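Local atomic coordinates of glucose-binding protein (Thermus thermophilus HB27, PDB entry 2B3F), a protein that binds glucose or galactose in a cleft between two lobes and probably hands the sugar to a binding-protein-dependent transport system. Residues Ala42-Arg47 with Glu165-Gln170; Leu222-Ala227 with Asn239-Trp244; Gly344-Gly349 with Glu354-Gln359. All coordinates share one frame; numbering follows the deposited sequence.

Overall arrangement
All three contacts are buried, though Val44 of contact 1 reaches a more exposed edge. Ala42 in contact 1 and the two tryptophans of contact 2 touch the galactose themselves; contact 3 packs behind the turn that presents His348. Contact 1 joins elements 118 residues apart across the cleft, by a methyl group against an indole; contact 2 lies within one lobe and is mainly aromatic, with a stacking face for the sugar; contact 3 is local, a turn on the following helix, and rests on methionine, leucine and phenylalanine. Trp167 packs against Trp224 and Met241 of contact 2 and against His348 of contact 3, while a salt bridge from Arg47 to Glu354 ties contact 1 to contact 3.

Contact 1: residues Ala42-Arg47 with Glu165-Gln170; sequences AGVNAR and ENWTQQ. With GAL (beta-D-galactopyranose), chain G.
Ala42 and Trp167 meet at the sugar cleft of a two-lobed periplasmic binding protein, where the loop entering helix 44-55 touches the first turn of helix 166-190. The chief interaction is CH-pi. CB of Ala42 stands 3.6 Å from the centroid of the Trp167 six-membered ring and 18° off the ring normal, which places the methyl squarely over the face. Its closest partner is CD2 of Trp167, 3.4 Å from CB of Ala42, an atom shared by the two rings of the indole. The opposite face lies against CG2 of Thr168, so the ring is held between two methyl groups. Trp167 has CG between the backbone N and the carbonyl carbon (chi1 78°), which brings the indole over its neighbour Thr168 and turns the other face to Ala42.

A second apolar approach is looser: CG2 of Val44 comes to 4.3 Å from CB of Trp167, at the more exposed side of the contact.

No hydrogen bond crosses between the segments; the polar side-chain bonds named here lie within one segment or run outside the pair. OG1 of Thr168 lies 2.8 Å from O of Glu165, on a lone pair in the carbonyl plane, and Thr168 N donates to the same oxygen, so two bonds grip it at the helix start. Spanning one turn, NE2 of Gln170 donates to OD1 of Asn166 at 2.8 Å. Arg47 makes salt bridges to Glu70 and Glu354.

Toward the ligand, Ala42 uses its backbone: its N donates to O6 of galactose at 2.9 Å, nearly straight with an N-H...O angle of 177°.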
loop_
_atom_site.group_PDB
_atom_site.type_symbol
_atom_site.label_atom_id
_atom_site.label_comp_id
_atom_site.label_asym_id
_atom_site.label_seq_id
_atom_site.Cartn_x
_atom_site.Cartn_y
_atom_site.Cartn_z
ATOM N N ALA A 42 -6.393 -3.471 -2.698
ATOM C CA ALA A 42 -5.778 -3.558 -1.368
ATOM C C ALA A 42 -5.924 -4.910 -0.676
ATOM O O ALA A 42 -5.683 -5.031 0.535
ATOM C CB ALA A 42 -6.282 -2.434 -0.427
ATOM N N GLY A 43 -6.280 -5.943 -1.430
ATOM C CA GLY A 43 -6.277 -7.296 -0.884
ATOM C C GLY A 43 -7.378 -7.646 0.099
ATOM O O GLY A 43 -7.335 -8.689 0.725
ATOM N N VAL A 44 -8.390 -6.791 0.201
ATOM C CA VAL A 44 -9.487 -7.058 1.128
ATOM C C VAL A 44 -10.121 -8.391 0.749
ATOM O O VAL A 44 -10.309 -9.260 1.616
ATOM C CB VAL A 44 -10.529 -5.913 1.146
ATOM C CG1 VAL A 44 -11.655 -6.229 2.143
ATOM C CG2 VAL A 44 -9.841 -4.576 1.439
ATOM N N ASN A 45 -10.450 -8.572 -0.526
ATOM C CA ASN A 45 -11.060 -9.839 -0.955
ATOM C C ASN A 45 -10.065 -10.999 -0.925
ATOM O O ASN A 45 -10.414 -12.109 -0.550
ATOM C CB ASN A 45 -11.695 -9.715 -2.346
ATOM C CG ASN A 45 -12.905 -8.792 -2.357
ATOM O OD1 ASN A 45 -13.562 -8.589 -1.321
ATOM N ND2 ASN A 45 -13.203 -8.226 -3.527
ATOM N N ALA A 46 -8.828 -10.731 -1.318
ATOM C CA ALA A 46 -7.798 -11.785 -1.371
ATOM C C ALA A 46 -7.557 -12.395 0.012
ATOM O O ALA A 46 -7.365 -13.617 0.142
ATOM C CB ALA A 46 -6.501 -11.237 -1.926
ATOM N N ARG A 47 -7.561 -11.536 1.022
ATOM C CA ARG A 47 -7.405 -11.913 2.451
ATOM C C ARG A 47 -8.458 -12.971 2.824
ATOM O O ARG A 47 -8.149 -14.015 3.417
ATOM C CB ARG A 47 -7.574 -10.618 3.267
ATOM C CG ARG A 47 -7.190 -10.526 4.722
ATOM C CD ARG A 47 -6.971 -9.003 5.082
ATOM N NE ARG A 47 -5.741 -8.497 4.423
ATOM C CZ ARG A 47 -5.564 -7.308 3.827
ATOM N NH1 ARG A 47 -6.532 -6.399 3.750
ATOM N NH2 ARG A 47 -4.391 -7.044 3.251
ATOM N N GLU A 165 -13.960 3.609 -2.731
ATOM C CA GLU A 165 -14.519 2.682 -1.771
ATOM C C GLU A 165 -13.832 2.718 -0.392
ATOM O O GLU A 165 -12.778 3.343 -0.196
ATOM C CB GLU A 165 -14.492 1.258 -2.341
ATOM C CG GLU A 165 -13.074 0.684 -2.572
ATOM C CD GLU A 165 -13.095 -0.746 -3.039
ATOM O OE1 GLU A 165 -13.735 -1.583 -2.353
ATOM O OE2 GLU A 165 -12.463 -1.049 -4.076
ATOM N N ASN A 166 -14.453 2.027 0.558
ATOM C CA ASN A 166 -14.057 2.068 1.953
ATOM C C ASN A 166 -12.545 2.040 2.181
ATOM O O ASN A 166 -12.024 2.915 2.873
ATOM C CB ASN A 166 -14.730 0.922 2.715
ATOM C CG ASN A 166 -14.325 0.856 4.176
ATOM O OD1 ASN A 166 -13.288 0.286 4.497
ATOM N ND2 ASN A 166 -15.200 1.336 5.079
ATOM N N TRP A 167 -11.849 1.073 1.604
ATOM C CA TRP A 167 -10.389 1.010 1.904
ATOM C C TRP A 167 -9.665 2.284 1.479
ATOM O O TRP A 167 -8.687 2.678 2.117
ATOM C CB TRP A 167 -9.724 -0.248 1.355
ATOM C CG TRP A 167 -9.440 -0.254 -0.075
ATOM C CD1 TRP A 167 -10.165 -0.843 -1.048
ATOM C CD2 TRP A 167 -8.295 0.331 -0.717
ATOM N NE1 TRP A 167 -9.578 -0.643 -2.271
ATOM C CE2 TRP A 167 -8.419 0.067 -2.096
ATOM C CE3 TRP A 167 -7.190 1.057 -0.262
ATOM C CZ2 TRP A 167 -7.467 0.487 -3.026
ATOM C CZ3 TRP A 167 -6.256 1.490 -1.182
ATOM C CH2 TRP A 167 -6.398 1.205 -2.552
ATOM N N THR A 168 -10.128 2.948 0.415
ATOM C CA THR A 168 -9.462 4.181 -0.057
ATOM C C THR A 168 -9.714 5.348 0.901
ATOM O O THR A 168 -8.960 6.313 0.951
ATOM C CB THR A 168 -9.868 4.598 -1.496
ATOM O OG1 THR A 168 -11.179 5.180 -1.487
ATOM C CG2 THR A 168 -9.803 3.451 -2.445
ATOM N N GLN A 169 -10.819 5.262 1.644
ATOM C CA GLN A 169 -11.118 6.247 2.678
ATOM C C GLN A 169 -10.186 6.039 3.868
ATOM O O GLN A 169 -9.674 6.994 4.428
ATOM C CB GLN A 169 -12.579 6.152 3.092
ATOM C CG GLN A 169 -13.547 6.382 1.943
ATOM C CD GLN A 169 -14.931 5.773 2.202
ATOM O OE1 GLN A 169 -15.309 5.504 3.359
ATOM N NE2 GLN A 169 -15.667 5.498 1.116
ATOM N N GLN A 170 -9.947 4.784 4.223
ATOM C CA GLN A 170 -8.936 4.445 5.229
ATOM C C GLN A 170 -7.563 4.934 4.773
ATOM O O GLN A 170 -6.794 5.464 5.569
ATOM C CB GLN A 170 -8.874 2.952 5.449
ATOM C CG GLN A 170 -10.160 2.268 5.972
ATOM C CD GLN A 170 -9.919 0.789 6.191
ATOM O OE1 GLN A 170 -8.919 0.412 6.801
ATOM N NE2 GLN A 170 -10.808 -0.054 5.684
HETATM C C1 GAL G . -1.835 -2.621 -1.926
HETATM C C2 GAL G . -0.757 -3.483 -2.597
HETATM C C3 GAL G . -0.365 -2.942 -3.965
HETATM C C4 GAL G . -1.598 -2.708 -4.840
HETATM C C5 GAL G . -2.648 -1.922 -4.017
HETATM C C6 GAL G . -3.958 -1.627 -4.765
HETATM O O1 GAL G . -2.234 -3.167 -0.705
HETATM O O2 GAL G . 0.377 -3.580 -1.719
HETATM O O3 GAL G . 0.512 -3.850 -4.615
HETATM O O4 GAL G . -2.065 -3.965 -5.254
HETATM O O5 GAL G . -2.962 -2.573 -2.809
HETATM O O6 GAL G . -4.712 -2.792 -4.914
#

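Contact 2: residues Leu222-Ala227 with Asn239-Trp244; sequences LSWQQA and NIMGDW. Unlike the reference sequence in segment 239-244: Ile240 (reference Val). With GAL (beta-D-galactopyranose), chain G.
Trp224 lays the face of its six-membered ring against the edge of Trp244, with CD1 of Trp244 only 3.5 Å from CZ2 of Trp224. The ring planes stand at 78°, a T-shaped pair. The other face of Trp224 is backed by the amide carbon of Gln225. In Trp244, CG sits between the backbone N and the carbonyl carbon (chi1 44°), which folds the indole back over CA of Gly242 and presents its other face to the sugar, with C5 of galactose 3.6 Å from CD2 of Trp244.

The contact joins the start of helix 224-233 to strand 238-240 and the loop leading from that strand to Trp244. Stacking of a hexose on an aromatic face is a recurring feature of sugar-binding proteins, and here the T-shaped partner, with the rings of His119 and His348 also edge-to-face, probably helps to hold that face in its orientation.

NE1 of Trp224 is hydrogen-bonded to OE1 of Glu13, an atom that also binds the galactose, whereas NE1 of Trp244 is buried with no partner in the model.

Met241 adds a Met-aromatic contact, its SD 5.4 Å from the centroid of the Trp224 five-membered ring and oblique to it, at 42° from the normal. Helix 224-233 starts with a capping box: Ser223 OG accepts from Gln226 N at 3.0 Å, and Gln226 OE1 from Ser223 N at 3.1 Å.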
loop_
_atom_site.group_PDB
_atom_site.type_symbol
_atom_site.label_atom_id
_atom_site.label_comp_id
_atom_site.label_asym_id
_atom_site.label_seq_id
_atom_site.Cartn_x
_atom_site.Cartn_y
_atom_site.Cartn_z
ATOM N N LEU A 222 -16.874 3.271 -5.973
ATOM C CA LEU A 222 -15.805 3.426 -6.966
ATOM C C LEU A 222 -14.535 2.661 -6.576
ATOM O O LEU A 222 -14.155 2.647 -5.423
ATOM C CB LEU A 222 -15.418 4.890 -7.150
ATOM C CG LEU A 222 -16.516 5.910 -7.505
ATOM C CD1 LEU A 222 -15.847 7.251 -7.813
ATOM C CD2 LEU A 222 -17.375 5.447 -8.639
ATOM N N SER A 223 -13.894 2.052 -7.562
ATOM C CA SER A 223 -12.555 1.496 -7.367
ATOM C C SER A 223 -11.493 2.592 -7.205
ATOM O O SER A 223 -11.698 3.755 -7.543
ATOM C CB SER A 223 -12.197 0.617 -8.560
ATOM O OG SER A 223 -11.956 1.427 -9.682
ATOM N N TRP A 224 -10.287 2.213 -6.738
ATOM C CA TRP A 224 -9.217 3.183 -6.675
ATOM C C TRP A 224 -8.869 3.727 -8.057
ATOM O O TRP A 224 -8.604 4.908 -8.165
ATOM C CB TRP A 224 -7.979 2.643 -5.942
ATOM C CG TRP A 224 -7.151 1.628 -6.692
ATOM C CD1 TRP A 224 -7.200 0.277 -6.573
ATOM C CD2 TRP A 224 -6.115 1.905 -7.643
ATOM N NE1 TRP A 224 -6.256 -0.314 -7.389
ATOM C CE2 TRP A 224 -5.602 0.669 -8.075
ATOM C CE3 TRP A 224 -5.594 3.081 -8.194
ATOM C CZ2 TRP A 224 -4.578 0.581 -9.022
ATOM C CZ3 TRP A 224 -4.601 2.984 -9.146
ATOM C CH2 TRP A 224 -4.098 1.747 -9.538
ATOM N N GLN A 225 -8.921 2.886 -9.091
ATOM C CA GLN A 225 -8.631 3.346 -10.455
ATOM C C GLN A 225 -9.661 4.376 -10.924
ATOM O O GLN A 225 -9.317 5.382 -11.513
ATOM C CB GLN A 225 -8.595 2.195 -11.435
ATOM C CG GLN A 225 -7.490 1.144 -11.160
ATOM C CD GLN A 225 -7.967 -0.043 -10.364
ATOM O OE1 GLN A 225 -8.829 0.079 -9.469
ATOM N NE2 GLN A 225 -7.429 -1.231 -10.693
ATOM N N GLN A 226 -10.926 4.123 -10.611
ATOM C CA GLN A 226 -11.987 5.088 -10.980
ATOM C C GLN A 226 -11.815 6.434 -10.295
ATOM O O GLN A 226 -12.115 7.471 -10.866
ATOM C CB GLN A 226 -13.364 4.514 -10.662
ATOM C CG GLN A 226 -13.780 3.454 -11.635
ATOM C CD GLN A 226 -15.148 2.906 -11.373
ATOM O OE1 GLN A 226 -15.444 2.422 -10.279
ATOM N NE2 GLN A 226 -16.013 2.978 -12.389
ATOM N N ALA A 227 -11.343 6.421 -9.050
ATOM C CA ALA A 227 -11.057 7.669 -8.353
ATOM C C ALA A 227 -9.863 8.416 -9.025
ATOM O O ALA A 227 -9.880 9.633 -9.174
ATOM C CB ALA A 227 -10.782 7.406 -6.890
ATOM N N ASN A 239 -6.080 13.501 -5.672
ATOM C CA ASN A 239 -6.400 12.166 -5.133
ATOM C C ASN A 239 -5.252 11.745 -4.223
ATOM O O ASN A 239 -4.106 11.956 -4.573
ATOM C CB ASN A 239 -6.579 11.160 -6.261
ATOM C CG ASN A 239 -7.045 9.795 -5.774
ATOM O OD1 ASN A 239 -8.051 9.678 -5.029
ATOM N ND2 ASN A 239 -6.361 8.753 -6.224
ATOM N N ILE A 240 -5.569 11.169 -3.064
ATOM C CA ILE A 240 -4.526 10.654 -2.146
ATOM C C ILE A 240 -4.499 9.138 -2.327
ATOM O O ILE A 240 -5.462 8.462 -1.993
ATOM C CB ILE A 240 -4.823 11.001 -0.667
ATOM C CG1 ILE A 240 -4.966 12.528 -0.447
ATOM C CG2 ILE A 240 -3.747 10.425 0.253
ATOM C CD1 ILE A 240 -3.802 13.365 -0.893
ATOM N N MET A 241 -3.406 8.578 -2.854
ATOM C CA MET A 241 -3.381 7.149 -3.136
ATOM C C MET A 241 -1.927 6.675 -3.274
ATOM O O MET A 241 -1.039 7.472 -3.610
ATOM C CB MET A 241 -4.169 6.885 -4.420
ATOM C CG MET A 241 -4.325 5.440 -4.862
ATOM S SD MET A 241 -4.850 4.344 -3.544
ATOM C CE MET A 241 -6.345 5.106 -2.897
ATOM N N GLY A 242 -1.705 5.399 -3.020
ATOM C CA GLY A 242 -0.376 4.819 -3.199
ATOM C C GLY A 242 0.111 4.917 -4.624
ATOM O O GLY A 242 -0.684 5.079 -5.558
ATOM N N ASP A 243 1.419 4.757 -4.816
ATOM C CA ASP A 243 2.017 4.955 -6.130
ATOM C C ASP A 243 1.800 3.841 -7.150
ATOM O O ASP A 243 2.282 3.932 -8.290
ATOM C CB ASP A 243 3.494 5.417 -6.050
ATOM C CG ASP A 243 4.361 4.619 -5.075
ATOM O OD1 ASP A 243 3.986 3.528 -4.585
ATOM O OD2 ASP A 243 5.465 5.133 -4.774
ATOM N N TRP A 244 0.995 2.841 -6.799
ATOM C CA TRP A 244 0.400 1.995 -7.842
ATOM C C TRP A 244 -0.393 2.887 -8.824
ATOM O O TRP A 244 -0.618 2.515 -9.973
ATOM C CB TRP A 244 -0.499 0.892 -7.269
ATOM C CG TRP A 244 -1.431 1.313 -6.168
ATOM C CD1 TRP A 244 -2.738 1.717 -6.280
ATOM C CD2 TRP A 244 -1.144 1.283 -4.761
ATOM N NE1 TRP A 244 -3.264 1.971 -5.024
ATOM C CE2 TRP A 244 -2.296 1.725 -4.081
ATOM C CE3 TRP A 244 -0.001 0.953 -4.012
ATOM C CZ2 TRP A 244 -2.345 1.821 -2.686
ATOM C CZ3 TRP A 244 -0.050 1.060 -2.642
ATOM C CH2 TRP A 244 -1.206 1.480 -1.982
HETATM C C1 GAL G . -1.835 -2.621 -1.926
HETATM C C2 GAL G . -0.757 -3.483 -2.597
HETATM C C3 GAL G . -0.365 -2.942 -3.965
HETATM C C4 GAL G . -1.598 -2.708 -4.840
HETATM C C5 GAL G . -2.648 -1.922 -4.017
HETATM C C6 GAL G . -3.958 -1.627 -4.765
HETATM O O1 GAL G . -2.234 -3.167 -0.705
HETATM O O2 GAL G . 0.377 -3.580 -1.719
HETATM O O3 GAL G . 0.512 -3.850 -4.615
HETATM O O4 GAL G . -2.065 -3.965 -5.254
HETATM O O5 GAL G . -2.962 -2.573 -2.809
HETATM O O6 GAL G . -4.712 -2.792 -4.914
#

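Contact 3: residues Gly344-Gly349 with Glu354-Gln359; sequences GSLVHG and ESFMSQ. With GAL (beta-D-galactopyranose), chain G.
The type I turn Leu346-Gly349 supplies His348 to the galactose pocket and is backed by the first turns of helix 354-370. The methyl CE of Met357 reaches into the turn, 3.4 Å from O of Val347 and 3.6 Å from O of Leu346, and touches N of Gly349 at 3.7 Å. A bend at the end of the Met357 chain (chi3 63°) hooks this methyl toward the turn's backbone, while SD passes beside CA of Gly349. CD1 of Leu346 meets the edge of the Phe356 ring, near its plane, 3.9 Å from CD2 of Phe356; the two side chains cross at about a right angle.

An ST motif bridges the turn, OG of Ser345 accepting from N of His348 at 2.9 Å. On the pocket side, ND1 of His348 and O1 of galactose are hydrogen-bonded at 2.7 Å, the sugar oxygen lying at the imidazole edge. NE2 of His348 is bonded to ND1 of His171, which should fix the ring's rotation. A leucine in place of His348 would probably leave both O1 of the galactose and ND1 of His171 without this partner.

The turn follows strand 341-344 and packs through Leu346 on Trp186 and Trp190 of helix 166-190; helix 354-370 itself meets helix 373-387 through Phe356 on Ile383 and helix 69-76 through Met357 on Glu70.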
loop_
_atom_site.group_PDB
_atom_site.type_symbol
_atom_site.label_atom_id
_atom_site.label_comp_id
_atom_site.label_asym_id
_atom_site.label_seq_id
_atom_site.Cartn_x
_atom_site.Cartn_y
_atom_site.Cartn_z
ATOM N N GLY A 344 5.466 3.213 8.621
ATOM C CA GLY A 344 4.721 2.147 7.949
ATOM C C GLY A 344 3.251 2.492 7.775
ATOM O O GLY A 344 2.661 3.220 8.584
ATOM N N SER A 345 2.679 1.925 6.718
ATOM C CA SER A 345 1.233 1.967 6.473
ATOM C C SER A 345 0.424 1.059 7.382
ATOM O O SER A 345 0.819 -0.069 7.671
ATOM C CB SER A 345 0.969 1.573 5.017
ATOM O OG SER A 345 -0.423 1.507 4.724
ATOM N N LEU A 346 -0.748 1.558 7.794
ATOM C CA LEU A 346 -1.786 0.740 8.429
ATOM C C LEU A 346 -2.582 -0.059 7.402
ATOM O O LEU A 346 -2.785 -1.272 7.538
ATOM C CB LEU A 346 -2.776 1.654 9.184
ATOM C CG LEU A 346 -4.132 1.064 9.588
ATOM C CD1 LEU A 346 -3.944 -0.099 10.549
ATOM C CD2 LEU A 346 -4.999 2.148 10.215
ATOM N N VAL A 347 -3.094 0.638 6.391
ATOM C CA VAL A 347 -4.031 0.011 5.477
ATOM C C VAL A 347 -3.350 -1.083 4.656
ATOM O O VAL A 347 -3.982 -2.053 4.218
ATOM C CB VAL A 347 -4.701 1.090 4.595
ATOM C CG1 VAL A 347 -5.632 0.471 3.581
ATOM C CG2 VAL A 347 -5.429 2.082 5.503
ATOM N N HIS A 348 -2.033 -0.946 4.512
ATOM C CA HIS A 348 -1.254 -1.861 3.681
ATOM C C HIS A 348 -0.247 -2.688 4.515
ATOM O O HIS A 348 0.812 -3.062 4.010
ATOM C CB HIS A 348 -0.630 -1.097 2.529
ATOM C CG HIS A 348 -1.654 -0.325 1.746
ATOM N ND1 HIS A 348 -2.511 -0.935 0.857
ATOM C CD2 HIS A 348 -2.007 0.977 1.795
ATOM C CE1 HIS A 348 -3.344 -0.026 0.376
ATOM N NE2 HIS A 348 -3.068 1.141 0.935
ATOM N N GLY A 349 -0.612 -2.959 5.769
ATOM C CA GLY A 349 -0.093 -4.118 6.495
ATOM C C GLY A 349 1.195 -4.013 7.276
ATOM O O GLY A 349 1.616 -5.001 7.890
ATOM N N GLU A 354 -3.719 -8.039 11.044
ATOM C CA GLU A 354 -4.996 -8.144 10.331
ATOM C C GLU A 354 -6.223 -8.071 11.253
ATOM O O GLU A 354 -7.277 -7.584 10.843
ATOM C CB GLU A 354 -5.024 -9.421 9.478
ATOM C CG GLU A 354 -4.053 -9.332 8.276
ATOM C CD GLU A 354 -4.269 -10.402 7.206
ATOM O OE1 GLU A 354 -4.488 -11.577 7.584
ATOM O OE2 GLU A 354 -4.212 -10.052 5.980
ATOM N N SER A 355 -6.078 -8.545 12.488
ATOM C CA SER A 355 -7.155 -8.480 13.490
ATOM C C SER A 355 -7.658 -7.045 13.652
ATOM O O SER A 355 -8.863 -6.800 13.736
ATOM C CB SER A 355 -6.649 -9.006 14.831
ATOM O OG SER A 355 -5.555 -8.262 15.316
ATOM N N PHE A 356 -6.721 -6.098 13.669
ATOM C CA PHE A 356 -7.064 -4.689 13.745
ATOM C C PHE A 356 -7.430 -4.130 12.359
ATOM O O PHE A 356 -8.451 -3.454 12.211
ATOM C CB PHE A 356 -5.895 -3.896 14.332
ATOM C CG PHE A 356 -6.203 -2.448 14.524
ATOM C CD1 PHE A 356 -6.718 -1.980 15.720
ATOM C CD2 PHE A 356 -6.022 -1.552 13.486
ATOM C CE1 PHE A 356 -7.003 -0.641 15.884
ATOM C CE2 PHE A 356 -6.331 -0.211 13.645
ATOM C CZ PHE A 356 -6.844 0.234 14.848
ATOM N N MET A 357 -6.593 -4.384 11.351
ATOM C CA MET A 357 -6.853 -3.884 9.984
ATOM C C MET A 357 -8.259 -4.199 9.492
ATOM O O MET A 357 -8.929 -3.355 8.891
ATOM C CB MET A 357 -5.878 -4.473 8.962
ATOM C CG MET A 357 -4.428 -4.112 9.181
ATOM S SD MET A 357 -3.322 -5.114 8.136
ATOM C CE MET A 357 -3.870 -4.597 6.512
ATOM N N SER A 358 -8.694 -5.434 9.721
ATOM C CA SER A 358 -9.984 -5.895 9.203
ATOM C C SER A 358 -11.151 -5.175 9.885
ATOM O O SER A 358 -12.205 -5.023 9.293
ATOM C CB SER A 358 -10.122 -7.405 9.376
ATOM O OG SER A 358 -10.118 -7.749 10.760
ATOM N N GLN A 359 -10.954 -4.709 11.105
ATOM C CA GLN A 359 -12.022 -4.040 11.848
ATOM C C GLN A 359 -11.989 -2.531 11.635
ATOM O O GLN A 359 -12.964 -1.833 11.890
ATOM C CB GLN A 359 -11.917 -4.403 13.312
ATOM C CG GLN A 359 -12.231 -5.871 13.546
ATOM C CD GLN A 359 -12.433 -6.174 14.985
ATOM O OE1 GLN A 359 -13.516 -5.933 15.527
ATOM N NE2 GLN A 359 -11.400 -6.670 15.637
HETATM C C1 GAL G . -1.835 -2.621 -1.926
HETATM C C2 GAL G . -0.757 -3.483 -2.597
HETATM C C3 GAL G . -0.365 -2.942 -3.965
HETATM C C4 GAL G . -1.598 -2.708 -4.840
HETATM C C5 GAL G . -2.648 -1.922 -4.017
HETATM C C6 GAL G . -3.958 -1.627 -4.765
HETATM O O1 GAL G . -2.234 -3.167 -0.705
HETATM O O2 GAL G . 0.377 -3.580 -1.719
HETATM O O3 GAL G . 0.512 -3.850 -4.615
HETATM O O4 GAL G . -2.065 -3.965 -5.254
HETATM O O5 GAL G . -2.962 -2.573 -2.809
HETATM O O6 GAL G . -4.712 -2.792 -4.914
#